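Putative ring-cleaving dioxygenase MhqO (Bacillus subtilis subsp. subtilis, PDB 3OAJ) is a putative iron-dependent ring-cleaving dioxygenase of the extradiol family that may contribute to the breakdown of aromatic compounds. Local coordinates at residues I9-A14 / I61-P66; T13-H18 / T215-A220; K36-F41 / H48-N53. All coordinates share one frame; numbering follows the deposited sequence.

Contact 1. Residues I9-A14 / I61-P66; sequences IHHITA and IITFFP. With ZN (zinc ion), chain C; SO4 (sulfate ion), chain D.
Thr13 and Thr63 cross at an angle between two parallel strands, OG1 2.7 Å from OG1. The OG1 of Thr13 also donates to O3 of the sulfate (2.7 Å), an ion probably left from the crystallisation liquor. With OG1 beside its own backbone N (chi1 -64°), Thr13 turns the hydroxyl to the anion and leaves CG2 near the Phe65 ring, 3.5 Å from CE2. Thr63 answers with two branches, OG1 to Thr13 and CG2 obliquely against the His11 ring, 3.7 Å from its CD2. His11 binds the zinc ion through NE2 at 2.1 Å. Its other nitrogen, ND1, gives a straight bond of 2.8 Å to ND1 of His10, which lies in the plane of the His11 ring; two bonds at two ring corners thus fix the rotation of this metal ligand. The same bond would make His10 a second-shell group for the metal. CD1 of Ile61 leans on the His10 ring at CE1, and CB of Ile61 meets CB of His11.

The other face of the sheet is apolar: Ile62 swings CD1 across to CG2 of Ile12 (3.8 Å), and Ala14 CB touches CD1 of Phe64. Between the faces runs a parallel ladder in which Ile12 and Ala14 both donate and accept, the bond from Phe65 N to Ala14 O being 2.9 Å long. Strand 9-16 is flanked on its other edge by strand 215-223, where His10 and His11 together face Ala220 in a classic beta bulge. Strand 47-52 lies beyond 61-66 and lends His48 NE2 to Thr63 OG1, while Phe154 of strand 153-160 packs on Ile12 and Ile62.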
# COMPACT_ATOMS: atom_id res chain seq x y z
N ILE A 9 -5.06 -1.16 7.22
CA ILE A 9 -4.05 -1.56 6.25
C ILE A 9 -2.64 -1.53 6.89
O ILE A 9 -2.29 -0.59 7.63
CB ILE A 9 -4.09 -0.61 5.04
CG1 ILE A 9 -5.45 -0.69 4.31
CG2 ILE A 9 -2.91 -0.86 4.09
CD1 ILE A 9 -5.70 0.48 3.34
N HIS A 10 -1.88 -2.59 6.60
CA HIS A 10 -0.46 -2.66 6.92
C HIS A 10 0.34 -2.07 5.75
O HIS A 10 1.08 -1.12 5.93
CB HIS A 10 -0.06 -4.13 7.21
CG HIS A 10 1.35 -4.30 7.67
ND1 HIS A 10 2.43 -4.24 6.82
CD2 HIS A 10 1.86 -4.55 8.90
CE1 HIS A 10 3.55 -4.42 7.50
NE2 HIS A 10 3.23 -4.65 8.76
N HIS A 11 0.18 -2.65 4.57
CA HIS A 11 0.83 -2.12 3.37
C HIS A 11 0.01 -2.54 2.15
O HIS A 11 -0.88 -3.38 2.26
CB HIS A 11 2.28 -2.63 3.22
CG HIS A 11 2.41 -4.11 3.05
ND1 HIS A 11 2.51 -4.98 4.12
CD2 HIS A 11 2.50 -4.88 1.93
CE1 HIS A 11 2.66 -6.21 3.67
NE2 HIS A 11 2.65 -6.18 2.35
N ILE A 12 0.31 -1.92 1.02
CA ILE A 12 -0.23 -2.30 -0.26
C ILE A 12 0.96 -2.51 -1.19
O ILE A 12 1.95 -1.80 -1.15
CB ILE A 12 -1.16 -1.16 -0.80
CG1 ILE A 12 -2.45 -1.11 0.02
CG2 ILE A 12 -1.47 -1.33 -2.28
CD1 ILE A 12 -3.24 0.18 -0.13
N THR A 13 0.83 -3.50 -2.07
CA THR A 13 1.92 -3.89 -2.95
C THR A 13 1.47 -3.87 -4.40
O THR A 13 0.41 -4.41 -4.74
CB THR A 13 2.47 -5.27 -2.55
OG1 THR A 13 3.03 -5.16 -1.24
CG2 THR A 13 3.52 -5.81 -3.57
N ALA A 14 2.28 -3.22 -5.22
CA ALA A 14 1.97 -3.04 -6.63
C ALA A 14 3.13 -3.39 -7.55
O ALA A 14 4.29 -3.26 -7.17
CB ALA A 14 1.54 -1.60 -6.89
N ILE A 61 2.77 2.20 4.43
CA ILE A 61 3.75 1.49 3.60
C ILE A 61 3.20 1.09 2.24
O ILE A 61 2.31 0.26 2.13
CB ILE A 61 4.22 0.19 4.31
CG1 ILE A 61 4.73 0.48 5.73
CG2 ILE A 61 5.28 -0.54 3.46
CD1 ILE A 61 4.77 -0.76 6.62
N ILE A 62 3.74 1.72 1.20
CA ILE A 62 3.44 1.34 -0.18
C ILE A 62 4.68 0.66 -0.73
O ILE A 62 5.80 1.15 -0.59
CB ILE A 62 2.96 2.58 -1.03
CG1 ILE A 62 2.51 2.14 -2.44
CG2 ILE A 62 4.01 3.70 -1.06
CD1 ILE A 62 1.22 1.32 -2.47
N THR A 63 4.47 -0.50 -1.34
CA THR A 63 5.58 -1.34 -1.78
C THR A 63 5.46 -1.68 -3.26
O THR A 63 4.35 -1.78 -3.80
CB THR A 63 5.74 -2.64 -0.93
OG1 THR A 63 5.33 -3.78 -1.69
CG2 THR A 63 4.96 -2.59 0.37
N PHE A 64 6.62 -1.88 -3.90
CA PHE A 64 6.65 -2.01 -5.36
C PHE A 64 7.60 -3.09 -5.83
O PHE A 64 8.70 -3.24 -5.29
CB PHE A 64 7.11 -0.69 -5.99
CG PHE A 64 6.20 0.45 -5.70
CD1 PHE A 64 4.97 0.57 -6.35
CD2 PHE A 64 6.56 1.39 -4.72
CE1 PHE A 64 4.12 1.64 -6.05
CE2 PHE A 64 5.73 2.46 -4.41
CZ PHE A 64 4.50 2.58 -5.08
N PHE A 65 7.15 -3.82 -6.85
CA PHE A 65 8.04 -4.64 -7.67
C PHE A 65 8.26 -3.87 -8.99
O PHE A 65 7.41 -3.94 -9.89
CB PHE A 65 7.42 -6.01 -7.92
CG PHE A 65 7.16 -6.80 -6.67
CD1 PHE A 65 8.20 -7.11 -5.79
CD2 PHE A 65 5.88 -7.26 -6.37
CE1 PHE A 65 7.95 -7.84 -4.61
CE2 PHE A 65 5.63 -8.01 -5.23
CZ PHE A 65 6.66 -8.29 -4.35
N PRO A 66 9.35 -3.10 -9.09
CA PRO A 66 9.57 -2.33 -10.31
C PRO A 66 10.26 -3.17 -11.38
O PRO A 66 11.44 -3.50 -11.25
CB PRO A 66 10.45 -1.16 -9.85
CG PRO A 66 11.03 -1.56 -8.54
CD PRO A 66 10.34 -2.78 -8.03
ZN ZN C . 2.37 -7.93 1.22
S SO4 D . 4.61 -8.65 0.39
O1 SO4 D . 4.09 -9.79 -0.37
O2 SO4 D . 6.05 -8.55 0.35
O3 SO4 D . 4.02 -7.38 -0.07
O4 SO4 D . 4.26 -8.88 1.79

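Contact 2. Residues T13-H18 / T215-A220; sequences TAIVGH and TVHHIA. With ZN (zinc ion), chain C; SO4 (sulfate ion), chain D.
CB of Thr13 sits over one face of the His218 imidazole, a CH-pi contact 3.8 Å from CB to the ring centroid. It lies nearer the rim than the middle, and CE1 is the ring atom it approaches most closely. The two side chains run alongside each other in the same direction. His218 reaches this place with CG wedged between its backbone N and carbonyl carbon (chi1 64°), which turns NE2 to the zinc ion at 2.3 Å. His217 behaves differently: its CG is anti to the backbone N (chi1 -175°), and ND1 ends 4.1 Å from CD1 of Ile15. Val216, on the sheet face away from His218, lays CG1 against the carbonyl oxygen of Thr13, and Ala14 CB touches the Thr215 carbonyl.

That Thr13 oxygen is gripped by two amides, His217 N at 2.7 Å and His218 N at 3.3 Å, while Thr13 N donates to His218 O. Two consecutive histidines opposite one threonine make a classic beta bulge. His218, with His11 and Glu266, completes the two-histidine, one-carboxylate metal site of extradiol dioxygenases with the vicinal oxygen chelate fold, zinc-filled here and predicted to hold iron(II).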
# COMPACT_ATOMS: atom_id res chain seq x y z
N THR A 13 0.83 -3.50 -2.07
CA THR A 13 1.92 -3.89 -2.95
C THR A 13 1.47 -3.87 -4.40
O THR A 13 0.41 -4.41 -4.74
CB THR A 13 2.47 -5.27 -2.55
OG1 THR A 13 3.03 -5.16 -1.24
CG2 THR A 13 3.52 -5.81 -3.57
N ALA A 14 2.28 -3.22 -5.22
CA ALA A 14 1.97 -3.04 -6.63
C ALA A 14 3.13 -3.39 -7.55
O ALA A 14 4.29 -3.26 -7.17
CB ALA A 14 1.54 -1.60 -6.89
N ILE A 15 2.80 -3.84 -8.75
CA ILE A 15 3.79 -4.05 -9.79
C ILE A 15 3.82 -2.77 -10.63
O ILE A 15 2.77 -2.27 -11.03
CB ILE A 15 3.47 -5.29 -10.67
CG1 ILE A 15 3.49 -6.56 -9.81
CG2 ILE A 15 4.48 -5.39 -11.80
CD1 ILE A 15 3.14 -7.85 -10.56
N VAL A 16 5.02 -2.23 -10.84
CA VAL A 16 5.18 -0.98 -11.60
C VAL A 16 6.35 -1.09 -12.59
O VAL A 16 6.86 -2.18 -12.83
CB VAL A 16 5.35 0.24 -10.66
CG1 VAL A 16 4.07 0.50 -9.85
CG2 VAL A 16 6.59 0.08 -9.76
N GLY A 17 6.75 0.05 -13.15
CA GLY A 17 7.82 0.13 -14.16
C GLY A 17 9.18 0.44 -13.57
O GLY A 17 9.49 0.03 -12.45
N HIS A 18 10.00 1.16 -14.33
CA HIS A 18 11.38 1.45 -13.94
C HIS A 18 11.51 1.97 -12.50
O HIS A 18 10.80 2.90 -12.12
CB HIS A 18 11.94 2.52 -14.90
CG HIS A 18 13.43 2.61 -14.91
ND1 HIS A 18 14.17 3.05 -13.82
CD2 HIS A 18 14.33 2.35 -15.89
CE1 HIS A 18 15.45 3.04 -14.13
NE2 HIS A 18 15.58 2.63 -15.38
N THR A 215 -0.97 -2.24 -11.84
CA THR A 215 -2.07 -2.73 -11.02
C THR A 215 -1.58 -3.02 -9.61
O THR A 215 -0.40 -3.29 -9.40
CB THR A 215 -2.77 -4.00 -11.61
OG1 THR A 215 -1.90 -5.13 -11.52
CG2 THR A 215 -3.23 -3.77 -13.05
N VAL A 216 -2.50 -2.95 -8.65
CA VAL A 216 -2.20 -3.34 -7.28
C VAL A 216 -2.25 -4.86 -7.20
O VAL A 216 -3.23 -5.47 -7.61
CB VAL A 216 -3.19 -2.71 -6.28
CG1 VAL A 216 -2.91 -3.24 -4.87
CG2 VAL A 216 -3.09 -1.19 -6.35
N HIS A 217 -1.19 -5.45 -6.64
CA HIS A 217 -1.06 -6.91 -6.55
C HIS A 217 -1.86 -7.47 -5.37
O HIS A 217 -2.56 -8.48 -5.50
CB HIS A 217 0.41 -7.32 -6.43
CG HIS A 217 0.62 -8.81 -6.44
ND1 HIS A 217 0.91 -9.51 -7.59
CD2 HIS A 217 0.56 -9.72 -5.45
CE1 HIS A 217 1.02 -10.79 -7.30
NE2 HIS A 217 0.81 -10.95 -6.01
N HIS A 218 -1.74 -6.82 -4.21
CA HIS A 218 -2.49 -7.24 -3.04
C HIS A 218 -2.54 -6.16 -1.97
O HIS A 218 -1.79 -5.16 -2.03
CB HIS A 218 -1.93 -8.54 -2.47
CG HIS A 218 -0.52 -8.44 -1.95
ND1 HIS A 218 0.57 -8.75 -2.74
CD2 HIS A 218 -0.02 -8.13 -0.73
CE1 HIS A 218 1.68 -8.63 -2.03
NE2 HIS A 218 1.35 -8.24 -0.81
N ILE A 219 -3.44 -6.36 -1.01
CA ILE A 219 -3.56 -5.47 0.12
C ILE A 219 -3.36 -6.24 1.42
O ILE A 219 -3.97 -7.29 1.62
CB ILE A 219 -4.92 -4.69 0.08
CG1 ILE A 219 -5.05 -3.74 1.28
CG2 ILE A 219 -6.13 -5.64 -0.02
CD1 ILE A 219 -6.06 -2.59 1.06
N ALA A 220 -2.50 -5.71 2.30
CA ALA A 220 -2.21 -6.36 3.57
C ALA A 220 -2.86 -5.61 4.73
O ALA A 220 -2.81 -4.37 4.81
CB ALA A 220 -0.71 -6.45 3.79
ZN ZN C . 2.37 -7.93 1.22
S SO4 D . 4.61 -8.65 0.39
O1 SO4 D . 4.09 -9.79 -0.37
O2 SO4 D . 6.05 -8.55 0.35
O3 SO4 D . 4.02 -7.38 -0.07
O4 SO4 D . 4.26 -8.88 1.79

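Contact 3. Residues K36-F41 / H48-N53; sequences KQTVNF and HLYFGN
His48 and Thr38 open the ladder of a beta hairpin, strands 33-39 and 47-52, which are the second and third strands of a beta-alpha-beta-beta-beta module of the vicinal oxygen chelate fold. The two residues exchange backbone bonds in both directions: His48 N reaches Thr38 O at 2.8 Å, coming from above the carbonyl plane, and Thr38 N returns a bond to His48 O. CB of His48 also packs against the end of the first strand, 3.7 Å from C of Val39. Its imidazole, with CG anti to the backbone N (chi1 -168°), is led away from the first strand. ND1 meets a water at 2.8 Å, lying in the ring plane, and this water donates to Val39 O. NE2 is taken by OG1 of Thr63, so both ring nitrogens are engaged and the ring is held in its orientation.

Leu49 follows on the other face, its CD2 3.8 Å from CB of Gln37; helix 19-29 touches the same leucine through Asn22 and Thr23. Tyr50 is back on the sheet face that carries His48 and sets its CE1 over one side of that imidazole ring, offset toward the rim. The phenol's edge meets CG2 of Thr38 (3.8 Å from CE1), while its CD1 lies 3.7 Å from CB of Lys36. Beyond CB the lysine chain bends twice and carries NZ away from the hairpin, to salt bridges with Asp277 and Glu278. Tyr50 is also the last residue to bond to segment 36-41: its N donates to Lys36 O at 2.9 Å, and its O accepts the longer bond from Lys36 N, at 3.3 Å.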
# COMPACT_ATOMS: atom_id res chain seq x y z
N LYS A 36 13.08 0.87 2.70
CA LYS A 36 13.79 -0.40 2.47
C LYS A 36 13.95 -0.68 0.99
O LYS A 36 12.99 -0.62 0.22
CB LYS A 36 13.04 -1.56 3.16
CG LYS A 36 13.82 -2.89 3.23
CD LYS A 36 15.07 -2.77 4.10
CE LYS A 36 14.74 -2.23 5.48
NZ LYS A 36 15.96 -2.18 6.35
N GLN A 37 15.18 -0.98 0.59
CA GLN A 37 15.40 -1.54 -0.73
C GLN A 37 15.91 -2.94 -0.54
O GLN A 37 16.92 -3.19 0.14
CB GLN A 37 16.34 -0.71 -1.61
CG GLN A 37 17.64 -0.35 -1.01
CD GLN A 37 18.56 0.25 -2.04
OE1 GLN A 37 19.00 -0.43 -3.00
NE2 GLN A 37 18.86 1.53 -1.87
N THR A 38 15.16 -3.86 -1.12
CA THR A 38 15.52 -5.26 -1.06
C THR A 38 15.16 -5.89 -2.39
O THR A 38 15.01 -5.17 -3.38
CB THR A 38 14.90 -5.95 0.20
OG1 THR A 38 15.40 -7.29 0.33
CG2 THR A 38 13.36 -5.95 0.17
N VAL A 39 15.05 -7.21 -2.42
CA VAL A 39 14.65 -7.91 -3.63
C VAL A 39 13.38 -8.73 -3.36
O VAL A 39 13.03 -8.98 -2.20
CB VAL A 39 15.78 -8.83 -4.18
CG1 VAL A 39 16.99 -8.00 -4.60
CG2 VAL A 39 16.18 -9.91 -3.17
N ASN A 40 12.69 -9.12 -4.43
CA ASN A 40 11.54 -10.01 -4.32
C ASN A 40 12.01 -11.37 -3.80
O ASN A 40 12.95 -11.96 -4.34
CB ASN A 40 10.88 -10.16 -5.70
CG ASN A 40 9.56 -10.92 -5.65
OD1 ASN A 40 9.26 -11.65 -4.70
ND2 ASN A 40 8.75 -10.75 -6.70
N PHE A 41 11.35 -11.86 -2.76
CA PHE A 41 11.67 -13.17 -2.21
C PHE A 41 11.59 -14.27 -3.25
O PHE A 41 12.39 -15.20 -3.22
CB PHE A 41 10.75 -13.52 -1.05
CG PHE A 41 11.30 -13.14 0.28
CD1 PHE A 41 11.10 -11.86 0.78
CD2 PHE A 41 12.02 -14.05 1.03
CE1 PHE A 41 11.61 -11.50 2.02
CE2 PHE A 41 12.54 -13.70 2.26
CZ PHE A 41 12.33 -12.42 2.76
N HIS A 48 12.44 -5.11 -4.59
CA HIS A 48 11.24 -4.85 -3.84
C HIS A 48 11.54 -3.60 -3.04
O HIS A 48 12.41 -3.63 -2.17
CB HIS A 48 10.91 -6.02 -2.91
CG HIS A 48 9.53 -5.94 -2.31
ND1 HIS A 48 9.09 -6.82 -1.34
CD2 HIS A 48 8.51 -5.08 -2.53
CE1 HIS A 48 7.85 -6.51 -1.01
NE2 HIS A 48 7.47 -5.47 -1.72
N LEU A 49 10.82 -2.51 -3.34
CA LEU A 49 11.04 -1.22 -2.69
C LEU A 49 9.87 -0.92 -1.76
O LEU A 49 8.71 -1.11 -2.13
CB LEU A 49 11.16 -0.09 -3.73
CG LEU A 49 12.20 -0.28 -4.83
CD1 LEU A 49 12.20 0.97 -5.71
CD2 LEU A 49 13.59 -0.55 -4.25
N TYR A 50 10.19 -0.42 -0.57
CA TYR A 50 9.17 -0.04 0.41
C TYR A 50 9.32 1.45 0.72
O TYR A 50 10.40 1.93 1.09
CB TYR A 50 9.37 -0.81 1.72
CG TYR A 50 9.15 -2.30 1.69
CD1 TYR A 50 10.19 -3.18 1.35
CD2 TYR A 50 7.95 -2.85 2.13
CE1 TYR A 50 10.01 -4.57 1.40
CE2 TYR A 50 7.76 -4.23 2.18
CZ TYR A 50 8.79 -5.08 1.81
OH TYR A 50 8.61 -6.45 1.89
N PHE A 51 8.22 2.18 0.54
CA PHE A 51 8.15 3.60 0.87
C PHE A 51 7.14 3.79 2.00
O PHE A 51 6.16 3.04 2.11
CB PHE A 51 7.68 4.44 -0.33
CG PHE A 51 8.63 4.43 -1.51
CD1 PHE A 51 9.56 5.45 -1.67
CD2 PHE A 51 8.58 3.42 -2.47
CE1 PHE A 51 10.43 5.46 -2.76
CE2 PHE A 51 9.46 3.41 -3.56
CZ PHE A 51 10.38 4.44 -3.71
N GLY A 52 7.36 4.80 2.83
CA GLY A 52 6.40 5.09 3.88
C GLY A 52 6.67 6.43 4.53
O GLY A 52 7.35 7.29 3.94
N ASN A 53 6.17 6.60 5.75
CA ASN A 53 6.46 7.80 6.53
C ASN A 53 7.88 7.73 7.10
O ASN A 53 8.64 6.82 6.77
CB ASN A 53 5.38 8.07 7.59
CG ASN A 53 5.46 7.16 8.80
OD1 ASN A 53 6.21 6.18 8.83
ND2 ASN A 53 4.70 7.50 9.83
O HOH W 1 10.86 -8.77 -0.39

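All three contacts belong to one mixed eight-stranded sheet, in which 33-39, 47-52, 61-66, 9-16 and 215-223 are successive neighbours. Contact 1 lies in the middle, its centre about 6 Å from that of contact 2 and about 8 Å from that of contact 3; contacts 2 and 3 are about 12 Å apart between centres. Contacts 1 and 2 share Thr13 and Ala14. Along the chain, contact 3 is nested inside the loops closed by both contact 1 and contact 2. Contacts 1 and 3 stay within the first vicinal oxygen chelate (VOC) region, whereas contact 2 joins it to the second, so the metal site draws ligands from both halves of the protein.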